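Local structure of fructose-bisphosphate aldolase class I (Thermoproteus tenax, 1W8S) at residues Val199-Phe213 with Ala225-Asp239. The protein is a class I aldolase of the DeoC/LacD family, built as a TIM barrel, and holds 1,6-di-O-phosphono-beta-D-fructofuranose in a pocket. The protein carries 2 engineered substitutions. Sequence-based numbering, arbitrary orientation.
Sequences VLMSGGPKTKTEEDF and ALGIAVGRNVWQRRD. With FBP (1,6-di-O-phosphono-beta-D-fructofuranose), chain O.
N233 OD1 accepts two bonds, one from T207 N of the facing segment (2.9 Å, nearly straight at 164°) and one from R237 NH2 of its own, which lies in the plane of the N233 side-chain carbonyl. R237 grips N233 side-on, NE to the backbone O and NH2 to OD1; with T207 N and P205 O this orients the amide. N233 ND2 donates to P205 O (3.1 Å) from above that carbonyl's plane. N233 CB sits squarely over the face of the F213 ring, a CH-pi contact of 3.7 Å to the centroid, while V230 CG2 touches F213 CZ. With CG anti to the backbone N (chi1 -166°), F213 lays its ring across N233. The R237 guanidinium is sandwiched between E210 CG on one face and K206 CG on the other.

At the C-terminal ends of the two strands, the loop after strand 199-202 and the N-terminus of helix 232-235 meet at one phosphate of FBP, the phosphate-binding site familiar from TIM barrels. G204 N donates to FBP O3P (2.7 Å), G231 N to O2P, and R232 N and NE both to O1P. A bend at chi3 (-85°) turns the R232 guanidinium flat against G204 C and P205 N, with NH2 bonding O3P and also O4P of the second phosphate. A water joins G204 O, N233 and O2P.

Leading into this site, strands 199-202 and 227-230 pair in parallel, A229 N donating to M201 O (2.7 Å). They belong to a beta-alpha-beta unit linked through helix 210-222; strands 175-179 and 18-22 continue the barrel, and F243 of helix 240-253 packs on E210, F213 and R237.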
loop_
_atom_site.group_PDB
_atom_site.type_symbol
_atom_site.label_atom_id
_atom_site.label_comp_id
_atom_site.label_asym_id
_atom_site.label_seq_id
_atom_site.Cartn_x
_atom_site.Cartn_y
_atom_site.Cartn_z
ATOM N N VAL E 199 -11.259 16.165 27.660
ATOM C CA VAL E 199 -12.300 15.937 26.672
ATOM C C VAL E 199 -12.931 17.258 26.275
ATOM O O VAL E 199 -13.321 18.051 27.128
ATOM C CB VAL E 199 -13.429 15.025 27.245
ATOM C CG1 VAL E 199 -14.659 14.996 26.319
ATOM C CG2 VAL E 199 -12.936 13.615 27.437
ATOM N N LEU E 200 -13.020 17.450 24.967
ATOM C CA LEU E 200 -13.698 18.546 24.309
ATOM C C LEU E 200 -14.909 18.016 23.582
ATOM O O LEU E 200 -14.832 17.031 22.848
ATOM C CB LEU E 200 -12.766 19.194 23.293
ATOM C CG LEU E 200 -11.548 19.946 23.832
ATOM C CD1 LEU E 200 -10.642 20.362 22.675
ATOM C CD2 LEU E 200 -11.974 21.167 24.666
ATOM N N MET E 201 -16.037 18.659 23.783
ATOM C CA MET E 201 -17.271 18.284 23.111
ATOM C C MET E 201 -17.263 18.922 21.735
ATOM O O MET E 201 -17.029 20.115 21.602
ATOM C CB MET E 201 -18.478 18.810 23.906
ATOM C CG MET E 201 -19.841 18.735 23.181
ATOM S SD MET E 201 -20.644 20.365 23.016
ATOM C CE MET E 201 -22.213 19.883 22.345
ATOM N N SER E 202 -17.520 18.115 20.711
ATOM C CA SER E 202 -17.741 18.609 19.361
ATOM C C SER E 202 -19.113 19.263 19.297
ATOM O O SER E 202 -20.101 18.653 19.682
ATOM C CB SER E 202 -17.704 17.413 18.398
ATOM O OG SER E 202 -17.519 17.875 17.081
ATOM N N GLY E 203 -19.190 20.497 18.814
ATOM C CA GLY E 203 -20.436 21.250 18.837
ATOM C C GLY E 203 -21.638 20.612 18.161
ATOM O O GLY E 203 -22.740 20.616 18.740
ATOM N N GLY E 204 -21.439 20.088 16.949
ATOM C CA GLY E 204 -22.495 19.494 16.144
ATOM C C GLY E 204 -23.281 20.506 15.304
ATOM O O GLY E 204 -22.993 21.722 15.351
ATOM N N PRO E 205 -24.286 20.024 14.557
ATOM C CA PRO E 205 -25.169 20.896 13.776
ATOM C C PRO E 205 -25.780 21.991 14.617
ATOM O O PRO E 205 -26.026 21.768 15.809
ATOM C CB PRO E 205 -26.286 19.947 13.286
ATOM C CG PRO E 205 -25.642 18.647 13.215
ATOM C CD PRO E 205 -24.671 18.611 14.412
ATOM N N LYS E 206 -26.023 23.140 13.991
ATOM C CA LYS E 206 -26.648 24.283 14.623
ATOM C C LYS E 206 -27.957 23.816 15.255
ATOM O O LYS E 206 -28.775 23.193 14.589
ATOM C CB LYS E 206 -26.923 25.382 13.578
ATOM C CG LYS E 206 -27.295 26.764 14.150
ATOM C CD LYS E 206 -28.305 27.516 13.248
ATOM C CE LYS E 206 -27.645 28.271 12.114
ATOM N NZ LYS E 206 -28.517 29.390 11.586
ATOM N N THR E 207 -28.141 24.114 16.540
ATOM C CA THR E 207 -29.338 23.690 17.254
ATOM C C THR E 207 -30.465 24.619 16.855
ATOM O O THR E 207 -30.236 25.686 16.298
ATOM C CB THR E 207 -29.135 23.746 18.781
ATOM O OG1 THR E 207 -28.671 25.048 19.162
ATOM C CG2 THR E 207 -28.031 22.829 19.222
ATOM N N LYS E 208 -31.685 24.211 17.178
ATOM C CA LYS E 208 -32.876 24.983 16.843
ATOM C C LYS E 208 -32.908 26.335 17.555
ATOM O O LYS E 208 -33.278 27.351 16.966
ATOM C CB LYS E 208 -34.116 24.168 17.202
ATOM C CG LYS E 208 -34.225 22.865 16.421
ATOM C CD LYS E 208 -34.635 21.655 17.300
ATOM C CE LYS E 208 -35.956 21.050 16.816
ATOM N NZ LYS E 208 -35.828 20.419 15.463
ATOM N N THR E 209 -32.532 26.345 18.829
ATOM C CA THR E 209 -32.403 27.595 19.572
ATOM C C THR E 209 -31.030 27.674 20.210
ATOM O O THR E 209 -30.386 26.660 20.469
ATOM C CB THR E 209 -33.447 27.693 20.688
ATOM O OG1 THR E 209 -33.207 26.660 21.650
ATOM C CG2 THR E 209 -34.863 27.435 20.160
ATOM N N GLU E 210 -30.617 28.899 20.515
ATOM C CA GLU E 210 -29.371 29.115 21.234
ATOM C C GLU E 210 -29.442 28.442 22.591
ATOM O O GLU E 210 -28.450 27.905 23.064
ATOM C CB GLU E 210 -29.074 30.617 21.360
ATOM C CG GLU E 210 -28.670 31.183 20.006
ATOM C CD GLU E 210 -28.315 32.646 20.017
ATOM O OE1 GLU E 210 -28.555 33.338 21.032
ATOM O OE2 GLU E 210 -27.791 33.096 18.977
ATOM N N GLU E 211 -30.630 28.438 23.196
ATOM C CA GLU E 211 -30.784 27.845 24.514
ATOM C C GLU E 211 -30.536 26.336 24.501
ATOM O O GLU E 211 -30.014 25.809 25.461
ATOM C CB GLU E 211 -32.169 28.164 25.110
ATOM C CG GLU E 211 -32.249 27.972 26.619
ATOM C CD GLU E 211 -31.314 28.908 27.375
ATOM O OE1 GLU E 211 -31.372 30.147 27.135
ATOM O OE2 GLU E 211 -30.525 28.407 28.207
ATOM N N ASP E 212 -30.899 25.652 23.417
ATOM C CA ASP E 212 -30.699 24.216 23.311
ATOM C C ASP E 212 -29.194 23.963 23.377
ATOM O O ASP E 212 -28.759 23.060 24.063
ATOM C CB ASP E 212 -31.205 23.635 21.986
ATOM C CG ASP E 212 -32.711 23.597 21.864
ATOM O OD1 ASP E 212 -33.441 23.584 22.890
ATOM O OD2 ASP E 212 -33.264 23.589 20.743
ATOM N N PHE E 213 -28.410 24.751 22.638
ATOM C CA PHE E 213 -26.953 24.593 22.667
ATOM C C PHE E 213 -26.310 24.893 24.021
ATOM O O PHE E 213 -25.426 24.169 24.468
ATOM C CB PHE E 213 -26.258 25.432 21.600
ATOM C CG PHE E 213 -24.839 25.031 21.408
ATOM C CD1 PHE E 213 -24.532 23.749 20.977
ATOM C CD2 PHE E 213 -23.796 25.901 21.716
ATOM C CE1 PHE E 213 -23.191 23.340 20.827
ATOM C CE2 PHE E 213 -22.446 25.482 21.556
ATOM C CZ PHE E 213 -22.162 24.227 21.137
ATOM N N ALA E 225 -16.174 17.567 31.474
ATOM C CA ALA E 225 -15.331 17.832 30.301
ATOM C C ALA E 225 -14.536 19.142 30.423
ATOM O O ALA E 225 -14.910 20.074 31.171
ATOM C CB ALA E 225 -16.155 17.849 29.079
ATOM N N LEU E 226 -13.470 19.225 29.630
ATOM C CA LEU E 226 -12.640 20.412 29.591
ATOM C C LEU E 226 -13.343 21.589 28.929
ATOM O O LEU E 226 -13.049 22.731 29.233
ATOM C CB LEU E 226 -11.324 20.134 28.855
ATOM C CG LEU E 226 -10.356 21.306 28.781
ATOM C CD1 LEU E 226 -9.822 21.694 30.157
ATOM C CD2 LEU E 226 -9.240 20.993 27.853
ATOM N N GLY E 227 -14.248 21.306 28.009
ATOM C CA GLY E 227 -14.896 22.362 27.253
ATOM C C GLY E 227 -15.398 21.909 25.890
ATOM O O GLY E 227 -15.819 20.766 25.727
ATOM N N ILE E 228 -15.358 22.816 24.914
ATOM C CA ILE E 228 -16.018 22.561 23.657
ATOM C C ILE E 228 -15.128 22.947 22.480
ATOM O O ILE E 228 -14.301 23.842 22.602
ATOM C CB ILE E 228 -17.373 23.297 23.605
ATOM C CG1 ILE E 228 -17.195 24.817 23.493
ATOM C CG2 ILE E 228 -18.188 22.991 24.868
ATOM C CD1 ILE E 228 -18.503 25.588 23.436
ATOM N N ALA E 229 -15.305 22.229 21.371
ATOM C CA ALA E 229 -14.712 22.580 20.103
ATOM C C ALA E 229 -15.915 22.810 19.203
ATOM O O ALA E 229 -16.606 21.869 18.860
ATOM C CB ALA E 229 -13.820 21.457 19.583
ATOM N N VAL E 230 -16.202 24.077 18.908
ATOM C CA VAL E 230 -17.478 24.479 18.329
ATOM C C VAL E 230 -17.221 25.267 17.040
ATOM O O VAL E 230 -16.349 26.126 16.989
ATOM C CB VAL E 230 -18.292 25.355 19.349
ATOM C CG1 VAL E 230 -17.516 26.597 19.793
ATOM C CG2 VAL E 230 -19.674 25.745 18.823
ATOM N N GLY E 231 -18.000 24.962 16.004
ATOM C CA GLY E 231 -17.938 25.657 14.744
ATOM C C GLY E 231 -19.301 26.218 14.401
ATOM O O GLY E 231 -19.558 27.394 14.641
ATOM N N ARG E 232 -20.192 25.375 13.889
ATOM C CA ARG E 232 -21.470 25.847 13.348
ATOM C C ARG E 232 -22.315 26.604 14.354
ATOM O O ARG E 232 -22.913 27.626 14.023
ATOM C CB ARG E 232 -22.274 24.676 12.775
ATOM C CG ARG E 232 -21.608 24.048 11.532
ATOM C CD ARG E 232 -22.231 22.726 11.133
ATOM N NE ARG E 232 -21.604 21.678 11.929
ATOM C CZ ARG E 232 -21.865 20.409 11.816
ATOM N NH1 ARG E 232 -22.740 19.984 10.924
ATOM N NH2 ARG E 232 -21.239 19.552 12.604
ATOM N N ASN E 233 -22.375 26.119 15.595
ATOM C CA ASN E 233 -23.222 26.780 16.605
ATOM C C ASN E 233 -22.714 28.162 17.027
ATOM O O ASN E 233 -23.418 28.886 17.723
ATOM C CB ASN E 233 -23.421 25.889 17.827
ATOM C CG ASN E 233 -24.568 24.949 17.658
ATOM O OD1 ASN E 233 -25.735 25.376 17.656
ATOM N ND2 ASN E 233 -24.265 23.678 17.426
ATOM N N VAL E 234 -21.507 28.525 16.608
ATOM C CA VAL E 234 -21.053 29.904 16.663
ATOM C C VAL E 234 -21.163 30.576 15.278
ATOM O O VAL E 234 -21.949 31.487 15.111
ATOM C CB VAL E 234 -19.628 30.027 17.270
ATOM C CG1 VAL E 234 -19.099 31.457 17.180
ATOM C CG2 VAL E 234 -19.664 29.600 18.739
ATOM N N TRP E 235 -20.390 30.142 14.285
ATOM C CA TRP E 235 -20.290 30.950 13.052
ATOM C C TRP E 235 -21.384 30.771 12.014
ATOM O O TRP E 235 -21.435 31.550 11.059
ATOM C CB TRP E 235 -18.899 30.891 12.414
ATOM C CG TRP E 235 -18.350 29.557 12.210
ATOM C CD1 TRP E 235 -17.307 28.988 12.872
ATOM C CD2 TRP E 235 -18.776 28.602 11.243
ATOM N NE1 TRP E 235 -17.064 27.724 12.383
ATOM C CE2 TRP E 235 -17.950 27.468 11.375
ATOM C CE3 TRP E 235 -19.788 28.577 10.279
ATOM C CZ2 TRP E 235 -18.120 26.334 10.610
ATOM C CZ3 TRP E 235 -19.918 27.448 9.491
ATOM C CH2 TRP E 235 -19.115 26.351 9.674
ATOM N N GLN E 236 -22.280 29.801 12.191
ATOM C CA GLN E 236 -23.501 29.774 11.361
ATOM C C GLN E 236 -24.588 30.722 11.881
ATOM O O GLN E 236 -25.650 30.816 11.262
ATOM C CB GLN E 236 -24.112 28.371 11.239
ATOM C CG GLN E 236 -23.448 27.478 10.219
ATOM C CD GLN E 236 -24.300 26.251 9.848
ATOM O OE1 GLN E 236 -24.814 25.543 10.719
ATOM N NE2 GLN E 236 -24.422 25.999 8.552
ATOM N N ARG E 237 -24.342 31.389 13.016
ATOM C CA ARG E 237 -25.273 32.388 13.555
ATOM C C ARG E 237 -24.919 33.797 13.101
ATOM O O ARG E 237 -23.765 34.180 13.112
ATOM C CB ARG E 237 -25.289 32.338 15.076
ATOM C CG ARG E 237 -25.618 30.975 15.592
ATOM C CD ARG E 237 -25.700 30.885 17.095
ATOM N NE ARG E 237 -26.073 29.532 17.531
ATOM C CZ ARG E 237 -27.278 29.013 17.378
ATOM N NH1 ARG E 237 -28.242 29.723 16.822
ATOM N NH2 ARG E 237 -27.529 27.768 17.785
ATOM N N ARG E 238 -25.927 34.570 12.707
ATOM C CA ARG E 238 -25.708 35.967 12.335
ATOM C C ARG E 238 -25.334 36.807 13.560
ATOM O O ARG E 238 -24.656 37.829 13.418
ATOM C CB ARG E 238 -26.939 36.547 11.642
ATOM C CG ARG E 238 -27.070 36.128 10.169
ATOM C CD ARG E 238 -28.511 36.240 9.646
ATOM N NE ARG E 238 -29.428 35.510 10.532
ATOM C CZ ARG E 238 -30.700 35.831 10.792
ATOM N NH1 ARG E 238 -31.287 36.886 10.212
ATOM N NH2 ARG E 238 -31.396 35.067 11.639
ATOM N N ASP E 239 -25.756 36.356 14.747
ATOM C CA ASP E 239 -25.308 36.949 16.020
ATOM C C ASP E 239 -24.116 36.167 16.613
ATOM O O ASP E 239 -24.053 35.916 17.827
ATOM C CB ASP E 239 -26.483 37.067 17.027
ATOM C CG ASP E 239 -26.979 35.699 17.554
ATOM O OD1 ASP E 239 -26.938 34.701 16.795
ATOM O OD2 ASP E 239 -27.437 35.534 18.713
HETATM P P1 FBP O . -19.053 21.749 14.807
HETATM O O1P FBP O . -19.540 22.593 13.695
HETATM O O2P FBP O . -19.228 22.358 16.231
HETATM O O3P FBP O . -19.691 20.356 14.845
HETATM O O1 FBP O . -17.484 21.577 14.580
HETATM C C1 FBP O . -16.719 20.720 15.399
HETATM C C2 FBP O . -16.257 19.513 14.569
HETATM O O2 FBP O . -15.537 18.584 15.408
HETATM C C3 FBP O . -15.383 19.883 13.362
HETATM O O3 FBP O . -14.028 20.167 13.670
HETATM C C4 FBP O . -15.558 18.637 12.494
HETATM O O4 FBP O . -15.304 18.824 11.112
HETATM C C5 FBP O . -17.032 18.325 12.711
HETATM O O5 FBP O . -17.367 18.794 14.028
HETATM C C6 FBP O . -17.289 16.830 12.565
HETATM O O6 FBP O . -18.647 16.567 12.872
HETATM P P2 FBP O . -19.611 15.809 11.815
HETATM O O4P FBP O . -20.977 16.438 11.956
HETATM O O5P FBP O . -19.010 15.905 10.411
HETATM O O6P FBP O . -19.830 14.346 12.241
HETATM O O HOH W 1 -21.366 23.552 16.445
HETATM O O HOH W 2 -25.775 23.197 11.078
#